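Local structure of extracellular solute-binding protein, family 3 (Methylophaga aminisulfidivorans MP, 5SV6) at residues S120-S126 / Q249-I255. The protein has a periplasmic binding protein-like architecture and, although its function is not established, is probably linked to methanol dehydrogenase in methylotrophic growth. Numbering follows the deposited sequence.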
ATOM      1  N   SER A 120      -0.204 -12.532 -11.097  1.00  7.26           N
ATOM      2  CA  SER A 120      -0.634 -12.160 -12.432  1.00  8.19           C
ATOM      3  C   SER A 120       0.391 -11.216 -13.047  1.00 10.47           C
ATOM      4  O   SER A 120       1.310 -10.745 -12.358  1.00  8.32           O
ATOM      5  CB  SER A 120      -1.972 -11.428 -12.334  1.00  8.90           C
ATOM      6  OG  SER A 120      -1.773 -10.131 -11.788  1.00  8.47           O
ATOM      7  N   ASP A 121       0.230 -10.928 -14.335  1.00 10.70           N
ATOM      8  CA  ASP A 121       0.879  -9.760 -14.920  1.00  9.53           C
ATOM      9  C   ASP A 121       0.554  -8.576 -14.011  1.00 11.18           C
ATOM     10  O   ASP A 121      -0.585  -8.440 -13.537  1.00  9.77           O
ATOM     11  CB  ASP A 121       0.338  -9.466 -16.332  1.00 12.22           C
ATOM     12  CG  ASP A 121       0.569 -10.608 -17.307  1.00 14.30           C
ATOM     13  OD1 ASP A 121       1.558 -11.345 -17.143  1.00 14.82           O
ATOM     14  OD2 ASP A 121      -0.255 -10.784 -18.238  1.00 15.74           O
ATOM     15  N   PRO A 122       1.551  -7.722 -13.738  1.00 12.19           N
ATOM     16  CA  PRO A 122       1.299  -6.543 -12.894  1.00 11.57           C
ATOM     17  C   PRO A 122       0.226  -5.654 -13.521  1.00 13.65           C
ATOM     18  O   PRO A 122       0.260  -5.451 -14.735  1.00 12.74           O
ATOM     19  CB  PRO A 122       2.640  -5.804 -12.896  1.00 12.47           C
ATOM     20  CG  PRO A 122       3.655  -6.808 -13.340  1.00 14.84           C
ATOM     21  CD  PRO A 122       2.935  -7.780 -14.238  1.00 12.00           C
ATOM     22  N   TYR A 123      -0.720  -5.150 -12.730  1.00  9.06           N
ATOM     23  CA  TYR A 123      -1.736  -4.267 -13.300  1.00 10.70           C
ATOM     24  C   TYR A 123      -1.499  -2.802 -12.942  1.00 10.84           C
ATOM     25  O   TYR A 123      -2.171  -1.916 -13.464  1.00 10.65           O
ATOM     26  CB  TYR A 123      -3.171  -4.739 -12.985  1.00 10.37           C
ATOM     27  CG  TYR A 123      -3.540  -4.786 -11.509  1.00 10.69           C
ATOM     28  CD1 TYR A 123      -3.300  -5.922 -10.738  1.00 10.19           C
ATOM     29  CD2 TYR A 123      -4.170  -3.712 -10.906  1.00  9.63           C
ATOM     30  CE1 TYR A 123      -3.648  -5.963  -9.391  1.00  9.33           C
ATOM     31  CE2 TYR A 123      -4.533  -3.743  -9.579  1.00  9.54           C
ATOM     32  CZ  TYR A 123      -4.269  -4.862  -8.820  1.00 11.13           C
ATOM     33  OH  TYR A 123      -4.636  -4.864  -7.493  1.00 11.52           O
ATOM     34  N   TYR A 124      -0.543  -2.557 -12.046  1.00  9.58           N
ATOM     35  CA  TYR A 124       0.043  -1.218 -11.899  1.00 11.77           C
ATOM     36  C   TYR A 124       1.362  -1.235 -11.157  1.00  9.96           C
ATOM     37  O   TYR A 124       1.750  -2.237 -10.575  1.00  9.28           O
ATOM     38  CB  TYR A 124      -0.912  -0.210 -11.235  1.00  9.32           C
ATOM     39  CG  TYR A 124      -1.264  -0.450  -9.767  1.00 10.45           C
ATOM     40  CD1 TYR A 124      -0.848   0.437  -8.775  1.00 11.09           C
ATOM     41  CD2 TYR A 124      -2.049  -1.528  -9.385  1.00  9.14           C
ATOM     42  CE1 TYR A 124      -1.183   0.234  -7.437  1.00  9.54           C
ATOM     43  CE2 TYR A 124      -2.400  -1.737  -8.058  1.00  8.70           C
ATOM     44  CZ  TYR A 124      -1.966  -0.851  -7.088  1.00 11.45           C
ATOM     45  OH  TYR A 124      -2.326  -1.060  -5.770  1.00 11.17           O
ATOM     46  N   LYS A 125       2.025  -0.090 -11.160  1.00 10.06           N
ATOM     47  CA  LYS A 125       3.242   0.090 -10.388  1.00 10.44           C
ATOM     48  C   LYS A 125       3.130   1.424  -9.653  1.00 10.45           C
ATOM     49  O   LYS A 125       2.708   2.437 -10.224  1.00 10.77           O
ATOM     50  CB  LYS A 125       4.454   0.075 -11.330  1.00 10.51           C
ATOM     51  CG  LYS A 125       5.838   0.133 -10.646  1.00  9.89           C
ATOM     52  CD  LYS A 125       6.936   0.171 -11.722  1.00 12.38           C
ATOM     53  CE  LYS A 125       8.328   0.239 -11.113  1.00 13.39           C
ATOM     54  NZ  LYS A 125       9.377   0.145 -12.160  1.00 14.45           N
ATOM     55  N   SER A 126       3.474   1.430  -8.373  1.00 10.20           N
ATOM     56  CA  SER A 126       3.498   2.692  -7.643  1.00  8.75           C
ATOM     57  C   SER A 126       4.702   2.703  -6.717  1.00  8.99           C
ATOM     58  O   SER A 126       5.554   1.829  -6.803  1.00  7.80           O
ATOM     59  CB  SER A 126       2.189   2.908  -6.876  1.00  8.65           C
ATOM     60  OG  SER A 126       2.073   4.259  -6.471  1.00 10.97           O
ATOM     61  N   GLN A 249      12.005   1.291  -3.735  1.00 12.61           N
ATOM     62  CA  GLN A 249      10.905   2.113  -3.213  1.00 10.42           C
ATOM     63  C   GLN A 249       9.668   2.036  -4.101  1.00 10.96           C
ATOM     64  O   GLN A 249       8.615   2.568  -3.745  1.00  9.85           O
ATOM     65  CB  GLN A 249      11.330   3.577  -3.131  1.00 11.07           C
ATOM     66  CG  GLN A 249      12.716   3.794  -2.574  1.00 16.37           C
ATOM     67  CD  GLN A 249      12.743   3.784  -1.070  1.00 15.87           C
ATOM     68  OE1 GLN A 249      12.009   4.530  -0.426  1.00 15.93           O
ATOM     69  NE2 GLN A 249      13.603   2.942  -0.494  1.00 15.25           N
ATOM     70  N   GLN A 250       9.812   1.404  -5.265  1.00  9.91           N
ATOM     71  CA  GLN A 250       8.723   1.279  -6.235  1.00 10.34           C
ATOM     72  C   GLN A 250       8.441  -0.195  -6.504  1.00 11.37           C
ATOM     73  O   GLN A 250       9.366  -0.976  -6.691  1.00  9.47           O
ATOM     74  CB  GLN A 250       9.082   1.985  -7.550  1.00 10.96           C
ATOM     75  CG  GLN A 250       9.218   3.493  -7.437  1.00  9.70           C
ATOM     76  CD  GLN A 250       9.595   4.153  -8.758  1.00 14.70           C
ATOM     77  OE1 GLN A 250       9.473   3.553  -9.829  1.00 12.02           O
ATOM     78  NE2 GLN A 250      10.025   5.405  -8.688  1.00 12.06           N
ATOM     79  N   PHE A 251       7.163  -0.574  -6.527  1.00  9.24           N
ATOM     80  CA  PHE A 251       6.793  -1.990  -6.615  1.00  9.99           C
ATOM     81  C   PHE A 251       5.647  -2.241  -7.594  1.00  8.84           C
ATOM     82  O   PHE A 251       4.623  -1.551  -7.553  1.00  8.37           O
ATOM     83  CB  PHE A 251       6.391  -2.519  -5.230  1.00  9.31           C
ATOM     84  CG  PHE A 251       7.514  -2.489  -4.222  1.00 11.37           C
ATOM     85  CD1 PHE A 251       8.279  -3.627  -3.986  1.00 11.30           C
ATOM     86  CD2 PHE A 251       7.820  -1.322  -3.537  1.00 10.33           C
ATOM     87  CE1 PHE A 251       9.333  -3.599  -3.084  1.00 11.35           C
ATOM     88  CE2 PHE A 251       8.874  -1.283  -2.626  1.00 10.83           C
ATOM     89  CZ  PHE A 251       9.630  -2.426  -2.397  1.00 10.99           C
ATOM     90  N   GLU A 252       5.818  -3.245  -8.452  1.00  9.67           N
ATOM     91  CA  GLU A 252       4.741  -3.693  -9.327  1.00 11.12           C
ATOM     92  C   GLU A 252       3.735  -4.487  -8.498  1.00  9.53           C
ATOM     93  O   GLU A 252       4.119  -5.292  -7.645  1.00  8.96           O
ATOM     94  CB  GLU A 252       5.280  -4.554 -10.474  1.00 11.57           C
ATOM     95  CG  GLU A 252       6.098  -3.770 -11.498  1.00 14.12           C
ATOM     96  CD  GLU A 252       6.674  -4.661 -12.586  1.00 21.93           C
ATOM     97  OE1 GLU A 252       6.747  -5.893 -12.385  1.00 22.74           O
ATOM     98  OE2 GLU A 252       7.031  -4.134 -13.654  1.00 26.45           O
ATOM     99  N   GLN A 253       2.452  -4.262  -8.748  1.00  7.11           N
ATOM    100  CA  GLN A 253       1.404  -4.963  -8.005  1.00  9.07           C
ATOM    101  C   GLN A 253       0.629  -5.947  -8.884  1.00  8.82           C
ATOM    102  O   GLN A 253       0.287  -5.632 -10.022  1.00  8.48           O
ATOM    103  CB  GLN A 253       0.448  -3.953  -7.369  1.00  8.91           C
ATOM    104  CG  GLN A 253       1.148  -2.987  -6.417  1.00  9.37           C
ATOM    105  CD  GLN A 253       1.721  -3.698  -5.210  1.00 11.48           C
ATOM    106  OE1 GLN A 253       0.977  -4.229  -4.387  1.00 10.01           O
ATOM    107  NE2 GLN A 253       3.051  -3.738  -5.113  1.00 10.19           N
ATOM    108  N   SER A 254       0.330  -7.123  -8.338  1.00  7.03           N
ATOM    109  CA  SER A 254      -0.354  -8.182  -9.084  1.00  7.28           C
ATOM    110  C   SER A 254      -1.496  -8.803  -8.292  1.00  8.53           C
ATOM    111  O   SER A 254      -1.545  -8.694  -7.069  1.00  7.75           O
ATOM    112  CB  SER A 254       0.623  -9.307  -9.428  1.00  8.18           C
ATOM    113  OG  SER A 254       1.689  -8.863 -10.251  1.00 10.10           O
ATOM    114  N   ILE A 255      -2.405  -9.466  -8.999  1.00  8.45           N
ATOM    115  CA  ILE A 255      -3.385 -10.354  -8.366  1.00  7.89           C
ATOM    116  C   ILE A 255      -2.644 -11.615  -7.943  1.00  8.56           C
ATOM    117  O   ILE A 255      -1.737 -12.043  -8.652  1.00  9.06           O
ATOM    118  CB  ILE A 255      -4.475 -10.781  -9.380  1.00  7.15           C
ATOM    119  CG1 ILE A 255      -5.157  -9.567 -10.022  1.00  9.23           C
ATOM    120  CG2 ILE A 255      -5.488 -11.699  -8.730  1.00  8.70           C
ATOM    121  CD1 ILE A 255      -5.913  -8.692  -9.060  1.00  8.63           C
TER
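S126 and F251 pair their backbones in both directions, F251 N donating to S126 O at 2.9 Å and S126 N returning a longer bond to F251 O. Farther along, two consecutive residues, Y123 and Y124, face the single residue Q253, as in a classic beta bulge: Q253 N-H reaches Y124 O almost straight (2.8 Å, 173°), and Q253 O receives Y123 N. Beyond P122, S120 adds hydroxyl bonds to a backbone bond, S120 N to I255 O. S120 OG, which lies between its own backbone N and carbonyl carbon (chi1 72°), accepts a bond from I255 N and donates to D121 O, while S254 OG donates to S120 O from above the carbonyl plane. The paired antiparallel strands 118-133 and 247-257 match the two crossover strands that link the lobes in the periplasmic-binding-protein fold. A CH-pi contact flanks the ladder: Q253 CB sits over one face of the Y124 ring, 4.0 Å from its centroid, and, bent at chi2, Q253 hydrogen-bonds D111 through NE2. I255 CD1 meets Y123 CE1 at 3.6 Å. With Y124 and Q253 on one face of the sheet, the other carries K125, extended from CG anti to the backbone N (chi1 -175°); K125 CG and CD pass across E252 CG, and K125 NZ forms a salt bridge with E237.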